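Local coordinates for peptidase S9 prolyl oligopeptidase catalytic domain-containing protein (Pyrococcus horikoshii, PDB 4HXF) that probably hydrolyses peptides as a serine protease of the acylaminoacyl peptidase type, assembling into a self-compartmentalizing hexamer that selects its substrates, at residues L538-H542 with S554-Y558; K566-I570 with Y607-F611; F141-F147 with P171-S175; F279-V284 with M391-Y395. All coordinates share one frame; numbering follows the deposited sequence.

Contact 1: L538-H542 with S554-Y558; sequences LLLIH and SLMFY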
loop_
_atom_site.group_PDB
_atom_site.type_symbol
_atom_site.label_atom_id
_atom_site.label_comp_id
_atom_site.label_asym_id
_atom_site.label_seq_id
_atom_site.Cartn_x
_atom_site.Cartn_y
_atom_site.Cartn_z
ATOM N N LEU A 538 -3.813 -30.851 36.623
ATOM C CA LEU A 538 -4.265 -31.145 35.263
ATOM C C LEU A 538 -4.105 -29.901 34.369
ATOM O O LEU A 538 -4.451 -28.807 34.717
ATOM C CB LEU A 538 -5.736 -31.549 35.302
ATOM C CG LEU A 538 -6.406 -31.724 33.932
ATOM C CD1 LEU A 538 -5.832 -32.922 33.105
ATOM C CD2 LEU A 538 -7.935 -31.917 34.205
ATOM N N LEU A 539 -3.545 -30.113 33.203
ATOM C CA LEU A 539 -3.498 -29.130 32.105
ATOM C C LEU A 539 -4.440 -29.599 31.073
ATOM O O LEU A 539 -4.334 -30.751 30.541
ATOM C CB LEU A 539 -2.090 -29.018 31.491
ATOM C CG LEU A 539 -2.004 -28.093 30.290
ATOM C CD1 LEU A 539 -2.388 -26.612 30.556
ATOM C CD2 LEU A 539 -0.562 -28.261 29.733
ATOM N N LEU A 540 -5.391 -28.738 30.763
ATOM C CA LEU A 540 -6.335 -28.928 29.651
ATOM C C LEU A 540 -5.874 -28.104 28.466
ATOM O O LEU A 540 -5.474 -26.917 28.592
ATOM C CB LEU A 540 -7.780 -28.522 30.062
ATOM C CG LEU A 540 -8.432 -29.509 31.009
ATOM C CD1 LEU A 540 -9.534 -28.771 31.862
ATOM C CD2 LEU A 540 -8.985 -30.746 30.205
ATOM N N ILE A 541 -5.799 -28.755 27.271
ATOM C CA ILE A 541 -5.445 -28.062 26.045
ATOM C C ILE A 541 -6.614 -28.216 25.129
ATOM O O ILE A 541 -7.132 -29.349 24.944
ATOM C CB ILE A 541 -4.182 -28.703 25.408
ATOM C CG1 ILE A 541 -2.970 -28.480 26.283
ATOM C CG2 ILE A 541 -3.943 -28.057 24.016
ATOM C CD1 ILE A 541 -1.641 -29.139 25.922
ATOM N N HIS A 542 -7.001 -27.126 24.465
ATOM C CA HIS A 542 -8.078 -27.155 23.493
ATOM C C HIS A 542 -7.786 -26.168 22.393
ATOM O O HIS A 542 -6.832 -25.418 22.456
ATOM C CB HIS A 542 -9.421 -26.837 24.112
ATOM C CG HIS A 542 -10.542 -27.654 23.499
ATOM N ND1 HIS A 542 -10.940 -28.881 24.036
ATOM C CD2 HIS A 542 -11.312 -27.451 22.331
ATOM C CE1 HIS A 542 -11.930 -29.366 23.258
ATOM N NE2 HIS A 542 -12.112 -28.573 22.201
ATOM N N SER A 554 -13.529 -29.216 27.225
ATOM C CA SER A 554 -12.405 -28.784 28.089
ATOM C C SER A 554 -12.834 -27.691 29.026
ATOM O O SER A 554 -12.498 -27.768 30.220
ATOM C CB SER A 554 -11.117 -28.376 27.375
ATOM O OG SER A 554 -10.530 -29.498 26.671
ATOM N N LEU A 555 -13.553 -26.683 28.511
ATOM C CA LEU A 555 -13.795 -25.491 29.361
ATOM C C LEU A 555 -14.774 -25.796 30.502
ATOM O O LEU A 555 -14.630 -25.303 31.657
ATOM C CB LEU A 555 -14.207 -24.304 28.509
ATOM C CG LEU A 555 -14.439 -22.976 29.265
ATOM C CD1 LEU A 555 -13.160 -22.647 30.089
ATOM C CD2 LEU A 555 -14.778 -21.791 28.288
ATOM N N MET A 556 -15.766 -26.649 30.261
ATOM C CA MET A 556 -16.694 -27.019 31.338
ATOM C C MET A 556 -15.941 -27.728 32.440
ATOM O O MET A 556 -16.199 -27.473 33.586
ATOM C CB MET A 556 -17.922 -27.815 30.858
ATOM C CG MET A 556 -18.834 -27.121 29.935
ATOM S SD MET A 556 -20.365 -28.069 29.637
ATOM C CE MET A 556 -19.746 -29.589 28.975
ATOM N N PHE A 557 -15.090 -28.687 32.089
ATOM C CA PHE A 557 -14.295 -29.451 33.013
ATOM C C PHE A 557 -13.355 -28.510 33.812
ATOM O O PHE A 557 -13.316 -28.575 35.057
ATOM C CB PHE A 557 -13.578 -30.581 32.343
ATOM C CG PHE A 557 -13.082 -31.686 33.264
ATOM C CD1 PHE A 557 -13.843 -32.297 34.273
ATOM C CD2 PHE A 557 -11.868 -32.293 32.971
ATOM C CE1 PHE A 557 -13.315 -33.300 35.047
ATOM C CE2 PHE A 557 -11.392 -33.364 33.721
ATOM C CZ PHE A 557 -12.143 -33.916 34.688
ATOM N N TYR A 558 -12.712 -27.607 33.123
ATOM C CA TYR A 558 -11.904 -26.571 33.731
ATOM C C TYR A 558 -12.687 -25.721 34.748
ATOM O O TYR A 558 -12.287 -25.630 35.951
ATOM C CB TYR A 558 -11.306 -25.658 32.664
ATOM C CG TYR A 558 -10.498 -24.504 33.276
ATOM C CD1 TYR A 558 -9.244 -24.709 33.823
ATOM C CD2 TYR A 558 -11.058 -23.270 33.416
ATOM C CE1 TYR A 558 -8.555 -23.676 34.449
ATOM C CE2 TYR A 558 -10.420 -22.236 34.066
ATOM C CZ TYR A 558 -9.139 -22.454 34.573
ATOM O OH TYR A 558 -8.441 -21.476 35.244
#
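The imidazole of H542 and the hydroxyl of S554 make the polar link between strand and helix: H542 ND1 stands 2.7 Å from S554 OG, and the hydroxyl oxygen comes in at the ring's edge, near its plane. At 149° the bond is moderately bent. The far nitrogen, H542 NE2, is taken by the carbonyl of C549, so both ring nitrogens have partners, which probably fixes the ring's rotation.

Two residues back along the strand, L540 carries most of the apolar contact. Its CG lies anti to the carbonyl carbon (chi1 -73°), which sends the isobutyl group at the helix backbone. L540 CD1 settles against the helix, 3.5 Å from S554 O, and lies 3.7 Å from Y558 CB. The carbonyl it touches is already engaged, since Y558 N bonds to S554 O within the helix.

This is the strand-to-helix half of a beta-alpha-beta unit of the alpha/beta hydrolase fold, in which helix 552-563 leads from strand 538-543 to strand 568-573. The segments 538-542 and 554-558 run at 154° to each other, their axes 9.0 Å apart at the closest.

L540 CD2 sits at the edge of the F557 ring, 4.3 Å from F557 CD2. Crossing the F557 side chain at about a right angle, L538 brings its CD2 to 3.8 Å from F557 CE2. Y558 reaches beyond the chain, its hydroxyl bonding to the carbonyl of D136 in the second subunit.

Contact 2: K566-I570 with Y607-F611; sequences KEVYI and YEEGF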
loop_
_atom_site.group_PDB
_atom_site.type_symbol
_atom_site.label_atom_id
_atom_site.label_comp_id
_atom_site.label_asym_id
_atom_site.label_seq_id
_atom_site.Cartn_x
_atom_site.Cartn_y
_atom_site.Cartn_z
ATOM N N LYS A 566 -9.781 -27.194 42.664
ATOM C CA LYS A 566 -8.676 -28.044 42.143
ATOM C C LYS A 566 -7.632 -27.197 41.430
ATOM O O LYS A 566 -7.928 -26.122 40.949
ATOM C CB LYS A 566 -9.263 -29.039 41.173
ATOM C CG LYS A 566 -10.471 -29.854 41.699
ATOM C CD LYS A 566 -10.180 -30.673 42.932
ATOM C CE LYS A 566 -11.332 -31.584 43.274
ATOM N NZ LYS A 566 -10.976 -32.448 44.437
ATOM N N GLU A 567 -6.443 -27.729 41.378
ATOM C CA GLU A 567 -5.363 -27.152 40.622
ATOM C C GLU A 567 -5.503 -27.607 39.175
ATOM O O GLU A 567 -5.186 -28.751 38.827
ATOM C CB GLU A 567 -3.999 -27.628 41.199
ATOM C CG GLU A 567 -2.879 -26.975 40.396
ATOM C CD GLU A 567 -1.434 -27.326 40.820
ATOM O OE1 GLU A 567 -0.539 -26.820 40.146
ATOM O OE2 GLU A 567 -1.199 -28.048 41.819
ATOM N N VAL A 568 -5.886 -26.696 38.311
ATOM C CA VAL A 568 -6.173 -26.955 36.904
ATOM C C VAL A 568 -5.841 -25.705 36.103
ATOM O O VAL A 568 -5.926 -24.584 36.674
ATOM C CB VAL A 568 -7.601 -27.459 36.692
ATOM C CG1 VAL A 568 -8.609 -26.397 37.127
ATOM C CG2 VAL A 568 -7.759 -28.012 35.217
ATOM N N TYR A 569 -5.436 -25.900 34.855
ATOM C CA TYR A 569 -5.018 -24.871 33.975
ATOM C C TYR A 569 -5.621 -25.175 32.605
ATOM O O TYR A 569 -5.783 -26.370 32.317
ATOM C CB TYR A 569 -3.495 -24.856 33.815
ATOM C CG TYR A 569 -2.771 -24.792 35.135
ATOM C CD1 TYR A 569 -2.455 -25.990 35.842
ATOM C CD2 TYR A 569 -2.426 -23.556 35.700
ATOM C CE1 TYR A 569 -1.823 -25.904 37.063
ATOM C CE2 TYR A 569 -1.846 -23.486 36.959
ATOM C CZ TYR A 569 -1.496 -24.665 37.611
ATOM O OH TYR A 569 -0.874 -24.547 38.851
ATOM N N ILE A 570 -5.867 -24.164 31.825
ATOM C CA ILE A 570 -6.366 -24.334 30.445
ATOM C C ILE A 570 -5.670 -23.463 29.441
ATOM O O ILE A 570 -5.479 -22.249 29.637
ATOM C CB ILE A 570 -7.923 -24.376 30.311
ATOM C CG1 ILE A 570 -8.358 -24.814 28.958
ATOM C CG2 ILE A 570 -8.532 -22.997 30.675
ATOM C CD1 ILE A 570 -9.885 -24.966 28.802
ATOM N N TYR A 607 7.426 -31.760 41.428
ATOM C CA TYR A 607 6.284 -30.849 41.603
ATOM C C TYR A 607 6.742 -29.499 42.132
ATOM O O TYR A 607 7.454 -29.406 43.124
ATOM C CB TYR A 607 5.220 -31.407 42.550
ATOM C CG TYR A 607 4.053 -30.440 42.743
ATOM C CD1 TYR A 607 2.982 -30.424 41.841
ATOM C CD2 TYR A 607 4.059 -29.492 43.766
ATOM C CE1 TYR A 607 1.951 -29.488 41.992
ATOM C CE2 TYR A 607 3.043 -28.572 43.923
ATOM C CZ TYR A 607 1.965 -28.594 43.047
ATOM O OH TYR A 607 0.947 -27.693 43.167
ATOM N N GLU A 608 6.290 -28.448 41.485
ATOM C CA GLU A 608 6.452 -27.113 42.053
ATOM C C GLU A 608 5.120 -26.373 41.916
ATOM O O GLU A 608 4.250 -26.724 41.087
ATOM C CB GLU A 608 7.556 -26.378 41.342
ATOM C CG GLU A 608 7.208 -26.099 39.885
ATOM C CD GLU A 608 8.354 -25.480 39.113
ATOM O OE1 GLU A 608 9.512 -25.864 39.314
ATOM O OE2 GLU A 608 8.076 -24.638 38.261
ATOM N N GLU A 609 4.903 -25.386 42.801
ATOM C CA GLU A 609 3.633 -24.700 42.693
ATOM C C GLU A 609 3.493 -23.785 41.495
ATOM O O GLU A 609 4.474 -23.208 40.960
ATOM C CB GLU A 609 3.384 -23.903 44.003
ATOM C CG GLU A 609 3.160 -24.833 45.200
ATOM C CD GLU A 609 2.602 -24.115 46.424
ATOM O OE1 GLU A 609 2.929 -22.918 46.638
ATOM O OE2 GLU A 609 1.836 -24.762 47.166
ATOM N N GLY A 610 2.248 -23.603 41.068
ATOM C CA GLY A 610 1.869 -22.635 40.025
ATOM C C GLY A 610 2.318 -23.076 38.632
ATOM O O GLY A 610 2.889 -24.187 38.451
ATOM N N PHE A 611 2.025 -22.231 37.635
ATOM C CA PHE A 611 2.499 -22.420 36.301
ATOM C C PHE A 611 2.515 -21.029 35.614
ATOM O O PHE A 611 1.608 -20.673 34.897
ATOM C CB PHE A 611 1.666 -23.478 35.594
ATOM C CG PHE A 611 2.295 -24.074 34.369
ATOM C CD1 PHE A 611 3.348 -24.999 34.439
ATOM C CD2 PHE A 611 1.855 -23.749 33.160
ATOM C CE1 PHE A 611 3.921 -25.533 33.332
ATOM C CE2 PHE A 611 2.401 -24.362 32.012
ATOM C CZ PHE A 611 3.489 -25.245 32.118
#
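E567 OE1 is gripped twice, by Y569 OH at 2.6 Å and by K603 NZ in a salt bridge, while the other oxygen of the carboxylate reaches across to Y607. The glutamate stands just before strand 568-573, the last strand of the alpha/beta hydrolase sheet within this chain, and the sheet runs on into the second subunit from I570.

Y607 OH donates to E567 OE2 over 2.6 Å, meeting it on the syn side and 24° out of the carboxylate plane; Y569 OH uses the anti side of OE1. The extended glutamate chain, CG anti to the backbone N (chi1 -179°), carries the carboxylate out between the two phenol hydroxyls. Trading E567 for an alanine would be likely to leave both hydroxyls without this acceptor and K603 short of a counter-charge, setting the Y607 ring free to turn.

The Y569 ring itself receives F611. The F611 ring points an edge toward the Y569 face, centroids 5.9 Å apart and planes at 54°, and F611 also makes an edge-to-face pair with F599. The nearer contact is a CH-pi one, F611 CB lying 4.1 Å from the Y569 ring centroid, over the face but offset toward the rim.

Contact 3: F141-F147 with P171-S175; sequences FDNMGFF and PRFSS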
loop_
_atom_site.group_PDB
_atom_site.type_symbol
_atom_site.label_atom_id
_atom_site.label_comp_id
_atom_site.label_asym_id
_atom_site.label_seq_id
_atom_site.Cartn_x
_atom_site.Cartn_y
_atom_site.Cartn_z
ATOM N N PHE A 141 -18.257 -29.066 10.693
ATOM C CA PHE A 141 -17.465 -30.266 10.626
ATOM C C PHE A 141 -16.020 -29.935 10.867
ATOM O O PHE A 141 -15.494 -28.998 10.334
ATOM C CB PHE A 141 -17.658 -31.037 9.318
ATOM C CG PHE A 141 -17.392 -32.523 9.435
ATOM C CD1 PHE A 141 -18.407 -33.361 9.741
ATOM C CD2 PHE A 141 -16.120 -33.094 9.246
ATOM C CE1 PHE A 141 -18.238 -34.694 9.961
ATOM C CE2 PHE A 141 -15.927 -34.447 9.407
ATOM C CZ PHE A 141 -16.967 -35.250 9.713
ATOM N N ASP A 142 -15.377 -30.770 11.661
ATOM C CA ASP A 142 -13.956 -30.557 11.970
ATOM C C ASP A 142 -13.114 -30.438 10.723
ATOM O O ASP A 142 -13.220 -31.269 9.828
ATOM C CB ASP A 142 -13.436 -31.734 12.850
ATOM C CG ASP A 142 -12.043 -31.441 13.406
ATOM O OD1 ASP A 142 -11.984 -30.520 14.216
ATOM O OD2 ASP A 142 -11.092 -32.021 12.823
ATOM N N ASN A 143 -12.255 -29.433 10.710
ATOM C CA ASN A 143 -11.304 -29.215 9.607
ATOM C C ASN A 143 -11.995 -28.770 8.305
ATOM O O ASN A 143 -11.349 -28.678 7.256
ATOM C CB ASN A 143 -10.444 -30.415 9.287
ATOM C CG ASN A 143 -9.043 -29.982 8.731
ATOM O OD1 ASN A 143 -8.526 -28.915 9.062
ATOM N ND2 ASN A 143 -8.516 -30.787 7.868
ATOM N N MET A 144 -13.261 -28.403 8.397
ATOM C CA MET A 144 -14.054 -27.900 7.280
ATOM C C MET A 144 -14.716 -26.599 7.608
ATOM O O MET A 144 -14.939 -25.838 6.680
ATOM C CB MET A 144 -15.125 -28.890 6.870
ATOM C CG MET A 144 -14.567 -30.148 6.356
ATOM S SD MET A 144 -15.718 -31.367 5.858
ATOM C CE MET A 144 -14.475 -32.556 5.268
ATOM N N GLY A 145 -15.142 -26.351 8.862
ATOM C CA GLY A 145 -15.760 -25.145 9.320
ATOM C C GLY A 145 -17.294 -25.278 9.483
ATOM O O GLY A 145 -17.867 -26.419 9.499
ATOM N N PHE A 146 -17.979 -24.168 9.517
ATOM C CA PHE A 146 -19.461 -24.173 9.465
ATOM C C PHE A 146 -19.874 -24.545 8.050
ATOM O O PHE A 146 -19.363 -23.975 7.058
ATOM C CB PHE A 146 -20.099 -22.855 9.870
ATOM C CG PHE A 146 -19.985 -22.556 11.313
ATOM C CD1 PHE A 146 -18.867 -21.891 11.831
ATOM C CD2 PHE A 146 -20.949 -23.015 12.199
ATOM C CE1 PHE A 146 -18.761 -21.574 13.182
ATOM C CE2 PHE A 146 -20.827 -22.748 13.560
ATOM C CZ PHE A 146 -19.757 -21.970 14.057
ATOM N N PHE A 147 -20.839 -25.476 7.921
ATOM C CA PHE A 147 -21.252 -25.818 6.582
ATOM C C PHE A 147 -21.963 -24.737 5.817
ATOM O O PHE A 147 -21.844 -24.674 4.592
ATOM C CB PHE A 147 -22.123 -27.104 6.625
ATOM C CG PHE A 147 -21.312 -28.402 6.689
ATOM C CD1 PHE A 147 -21.595 -29.407 7.631
ATOM C CD2 PHE A 147 -20.396 -28.664 5.718
ATOM C CE1 PHE A 147 -20.918 -30.579 7.598
ATOM C CE2 PHE A 147 -19.706 -29.880 5.650
ATOM C CZ PHE A 147 -20.001 -30.865 6.585
ATOM N N PRO A 171 -25.740 -33.402 -2.502
ATOM C CA PRO A 171 -25.635 -33.085 -1.074
ATOM C C PRO A 171 -24.251 -33.048 -0.482
ATOM O O PRO A 171 -23.288 -33.584 -1.120
ATOM C CB PRO A 171 -26.470 -34.244 -0.441
ATOM C CG PRO A 171 -27.396 -34.634 -1.524
ATOM C CD PRO A 171 -26.574 -34.579 -2.790
ATOM N N ARG A 172 -24.050 -32.297 0.639
ATOM C CA ARG A 172 -22.764 -32.197 1.319
ATOM C C ARG A 172 -22.228 -33.638 1.594
ATOM O O ARG A 172 -23.053 -34.591 1.792
ATOM C CB ARG A 172 -22.798 -31.319 2.683
ATOM C CG ARG A 172 -23.544 -31.900 3.776
ATOM C CD ARG A 172 -23.551 -30.874 4.960
ATOM N NE ARG A 172 -24.451 -29.859 4.570
ATOM C CZ ARG A 172 -25.057 -29.043 5.441
ATOM N NH1 ARG A 172 -24.785 -29.181 6.674
ATOM N NH2 ARG A 172 -25.914 -28.172 5.051
ATOM N N PHE A 173 -20.924 -33.753 1.597
ATOM C CA PHE A 173 -20.199 -34.970 1.879
ATOM C C PHE A 173 -20.419 -36.041 0.820
ATOM O O PHE A 173 -20.283 -37.211 1.126
ATOM C CB PHE A 173 -20.622 -35.424 3.295
ATOM C CG PHE A 173 -19.635 -35.194 4.347
ATOM C CD1 PHE A 173 -19.093 -36.250 5.034
ATOM C CD2 PHE A 173 -19.212 -33.939 4.609
ATOM C CE1 PHE A 173 -18.142 -36.011 6.015
ATOM C CE2 PHE A 173 -18.298 -33.699 5.619
ATOM C CZ PHE A 173 -17.826 -34.733 6.324
ATOM N N SER A 174 -20.639 -35.660 -0.439
ATOM C CA SER A 174 -20.627 -36.561 -1.556
ATOM C C SER A 174 -19.249 -36.664 -2.125
ATOM O O SER A 174 -18.348 -35.800 -1.930
ATOM C CB SER A 174 -21.649 -36.175 -2.613
ATOM O OG SER A 174 -23.017 -36.183 -2.091
ATOM N N SER A 175 -18.985 -37.753 -2.805
ATOM C CA SER A 175 -17.692 -37.956 -3.445
ATOM C C SER A 175 -17.882 -38.529 -4.865
ATOM O O SER A 175 -18.952 -39.001 -5.236
ATOM C CB SER A 175 -16.749 -38.837 -2.602
ATOM O OG SER A 175 -17.288 -40.085 -2.525
#
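F147 meets R172 first with its CB, which lies over one face of the guanidinium, 3.4 Å from R172 NH1. Next along, F147 CG and CD1 stay beside the same nitrogen, with CD1 at 3.3 Å from NH1. The ring itself is covered by the arginine's aliphatic part: R172 CD sits almost exactly above its centre, 3.6 Å from the centroid, a CH-pi contact. Ring and guanidinium are tilted 44° to one another, so they do not stack flat. At the tip, F147 CZ touches F173 CE2 at 3.4 Å, rim to rim.

The arginine is bent to do this. Its CG lies between the backbone N and the carbonyl carbon (chi1 68°), and a second bend at chi3 brings the head group over F147 CB. R172 NH2 is held by a salt bridge to E134.

F173 takes the positive-phi corner of the type II turn P171-S174 and drives its edge into F141. F173 CZ points at the middle of the F141 face, the centroids 4.7 Å apart with planes at 60°. M144 adds a Met-aromatic contact, its SD 3.5 Å from F173 CE2 and oblique to the ring. M144 and G145 face F141 together as a classic beta bulge.

The result is an aromatic cluster joining an insertion within one beta-propeller blade, which carries 141-147, to the loop 171-175 that leads into the next blade.

Contact 4: F279-V284 with M391-Y395; sequences FEEGSV and MYGYY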
loop_
_atom_site.group_PDB
_atom_site.type_symbol
_atom_site.label_atom_id
_atom_site.label_comp_id
_atom_site.label_asym_id
_atom_site.label_seq_id
_atom_site.Cartn_x
_atom_site.Cartn_y
_atom_site.Cartn_z
ATOM N N PHE A 279 -4.737 -52.611 9.106
ATOM C CA PHE A 279 -4.365 -52.280 10.487
ATOM C C PHE A 279 -4.188 -53.606 11.224
ATOM O O PHE A 279 -5.116 -54.441 11.360
ATOM C CB PHE A 279 -5.426 -51.481 11.193
ATOM C CG PHE A 279 -5.652 -50.112 10.706
ATOM C CD1 PHE A 279 -6.693 -49.880 9.833
ATOM C CD2 PHE A 279 -4.948 -49.020 11.203
ATOM C CE1 PHE A 279 -7.053 -48.643 9.400
ATOM C CE2 PHE A 279 -5.273 -47.746 10.720
ATOM C CZ PHE A 279 -6.309 -47.568 9.779
ATOM N N GLU A 280 -2.974 -53.872 11.689
ATOM C CA GLU A 280 -2.641 -55.161 12.289
ATOM C C GLU A 280 -1.703 -54.990 13.527
ATOM O O GLU A 280 -0.495 -54.800 13.349
ATOM C CB GLU A 280 -1.930 -56.087 11.318
ATOM C CG GLU A 280 -2.740 -56.529 10.112
ATOM C CD GLU A 280 -2.021 -57.515 9.249
ATOM O OE1 GLU A 280 -1.249 -57.138 8.423
ATOM O OE2 GLU A 280 -2.231 -58.697 9.460
ATOM N N GLU A 281 -2.259 -55.115 14.708
ATOM C CA GLU A 281 -1.556 -55.181 15.999
ATOM C C GLU A 281 -0.402 -54.207 16.098
ATOM O O GLU A 281 0.742 -54.546 16.432
ATOM C CB GLU A 281 -1.053 -56.627 16.211
ATOM C CG GLU A 281 -2.123 -57.690 15.967
ATOM C CD GLU A 281 -2.134 -58.203 14.499
ATOM O OE1 GLU A 281 -1.056 -58.342 13.948
ATOM O OE2 GLU A 281 -3.214 -58.391 13.858
ATOM N N GLY A 282 -0.725 -52.972 15.780
ATOM C CA GLY A 282 0.248 -51.863 15.837
ATOM C C GLY A 282 0.951 -51.454 14.568
ATOM O O GLY A 282 1.545 -50.395 14.544
ATOM N N SER A 283 0.873 -52.252 13.527
ATOM C CA SER A 283 1.468 -52.000 12.232
ATOM C C SER A 283 0.340 -51.626 11.252
ATOM O O SER A 283 -0.869 -52.009 11.442
ATOM C CB SER A 283 2.175 -53.273 11.768
ATOM O OG SER A 283 3.263 -53.559 12.639
ATOM N N VAL A 284 0.716 -50.956 10.170
ATOM C CA VAL A 284 -0.151 -50.810 9.006
ATOM C C VAL A 284 0.668 -51.449 7.861
ATOM O O VAL A 284 1.696 -50.894 7.467
ATOM C CB VAL A 284 -0.625 -49.411 8.714
ATOM C CG1 VAL A 284 -1.346 -49.299 7.391
ATOM C CG2 VAL A 284 -1.450 -48.886 9.888
ATOM N N MET A 391 -5.086 -46.582 17.085
ATOM C CA MET A 391 -4.152 -47.675 17.263
ATOM C C MET A 391 -2.749 -47.106 17.468
ATOM O O MET A 391 -2.316 -46.224 16.683
ATOM C CB MET A 391 -4.165 -48.564 16.030
ATOM C CG MET A 391 -3.354 -49.875 16.231
ATOM S SD MET A 391 -3.302 -50.923 14.789
ATOM C CE MET A 391 -2.186 -49.935 13.775
ATOM N N TYR A 392 -2.077 -47.537 18.532
ATOM C CA TYR A 392 -0.678 -47.261 18.722
ATOM C C TYR A 392 0.143 -48.473 18.234
ATOM O O TYR A 392 -0.339 -49.590 18.096
ATOM C CB TYR A 392 -0.318 -47.105 20.208
ATOM C CG TYR A 392 -0.579 -45.713 20.805
ATOM C CD1 TYR A 392 -0.937 -45.595 22.141
ATOM C CD2 TYR A 392 -0.337 -44.561 20.092
ATOM C CE1 TYR A 392 -1.175 -44.362 22.720
ATOM C CE2 TYR A 392 -0.544 -43.300 20.681
ATOM C CZ TYR A 392 -0.936 -43.235 22.028
ATOM O OH TYR A 392 -1.141 -41.989 22.550
ATOM N N GLY A 393 1.395 -48.129 17.969
ATOM C CA GLY A 393 2.369 -49.145 17.648
ATOM C C GLY A 393 3.619 -48.553 17.034
ATOM O O GLY A 393 4.557 -48.130 17.774
ATOM N N TYR A 394 3.675 -48.606 15.712
ATOM C CA TYR A 394 4.929 -48.323 14.956
ATOM C C TYR A 394 4.917 -47.141 14.008
ATOM O O TYR A 394 5.443 -47.203 12.898
ATOM C CB TYR A 394 5.411 -49.619 14.300
ATOM C CG TYR A 394 5.517 -50.743 15.290
ATOM C CD1 TYR A 394 4.653 -51.875 15.188
ATOM C CD2 TYR A 394 6.509 -50.765 16.197
ATOM C CE1 TYR A 394 4.713 -52.927 16.123
ATOM C CE2 TYR A 394 6.579 -51.795 17.136
ATOM C CZ TYR A 394 5.737 -52.894 17.032
ATOM O OH TYR A 394 5.926 -53.860 18.004
ATOM N N TYR A 395 4.240 -46.085 14.443
ATOM C CA TYR A 395 4.384 -44.824 13.746
ATOM C C TYR A 395 5.201 -43.842 14.625
ATOM O O TYR A 395 5.458 -44.130 15.795
ATOM C CB TYR A 395 3.024 -44.278 13.371
ATOM C CG TYR A 395 2.139 -43.684 14.459
ATOM C CD1 TYR A 395 1.113 -44.457 15.056
ATOM C CD2 TYR A 395 2.233 -42.381 14.855
ATOM C CE1 TYR A 395 0.267 -43.913 15.977
ATOM C CE2 TYR A 395 1.474 -41.893 15.876
ATOM C CZ TYR A 395 0.466 -42.651 16.397
ATOM O OH TYR A 395 -0.349 -42.076 17.348
#
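The type I' turn E280-S283 presents its backbone to the loop M391-Y395, and Y394 N donates to G282 O over 3.0 Å at a donor angle of 147°. G282 and G393 lie only 3.9 Å apart at their CA atoms; a CB on G393 would collide with G282 O, and one on G282 would press on G393.

M391 packs against the turn. With CG anti to the backbone N (chi1 -171°), the chain runs out to SD, which accepts a weak hydrogen bond from G282 N at 3.4 Å. The bend at chi3 (72°) then turns the methyl toward S283 O, F279 and V284: M391 CE lies 3.4 Å from S283 O, reaches the edge of the F279 ring 3.9 Å from CD2, and also brushes V284 CG2. Replacing M391 by an alanine is likely to open a gap between F279, V284 and the turn and to deprive G282 N of its weak sulfur acceptor.

Elsewhere S283 OG, bonded to G299 O, stands 3.4 Å from Y394 CD1, and Y394 OH is bonded to W366 NE1. This is a beta-hairpin with a two-residue type I' turn, from a propeller blade, docked on a loop of the alpha/beta hydrolase domain at the seam between the protein's two domains.

In the fold
Contacts 1 and 2 share the hydrolase sheet: L540 N lies 2.9 Å from Y569 O and L538 O 3.1 Å from Y569 N, probable hydrogen bonds between neighbouring parallel strands, and their centres are 12 Å apart. F133 of the second subunit packs on L539, Y569 and F611, bridging both. In this chain the same insertion leads on to contact 3, where the side chain of F141 is about 8 Å from the bound inhibitor; the side chain of H542 in contact 1 is about 10 Å from that inhibitor. D142 also bonds to the backbone of H578 in the inhibitor pocket. Contact 4 is centred 28 Å from contact 3, on the opposite side of the chain's centre, its nearest atoms about 13 Å from contact 1.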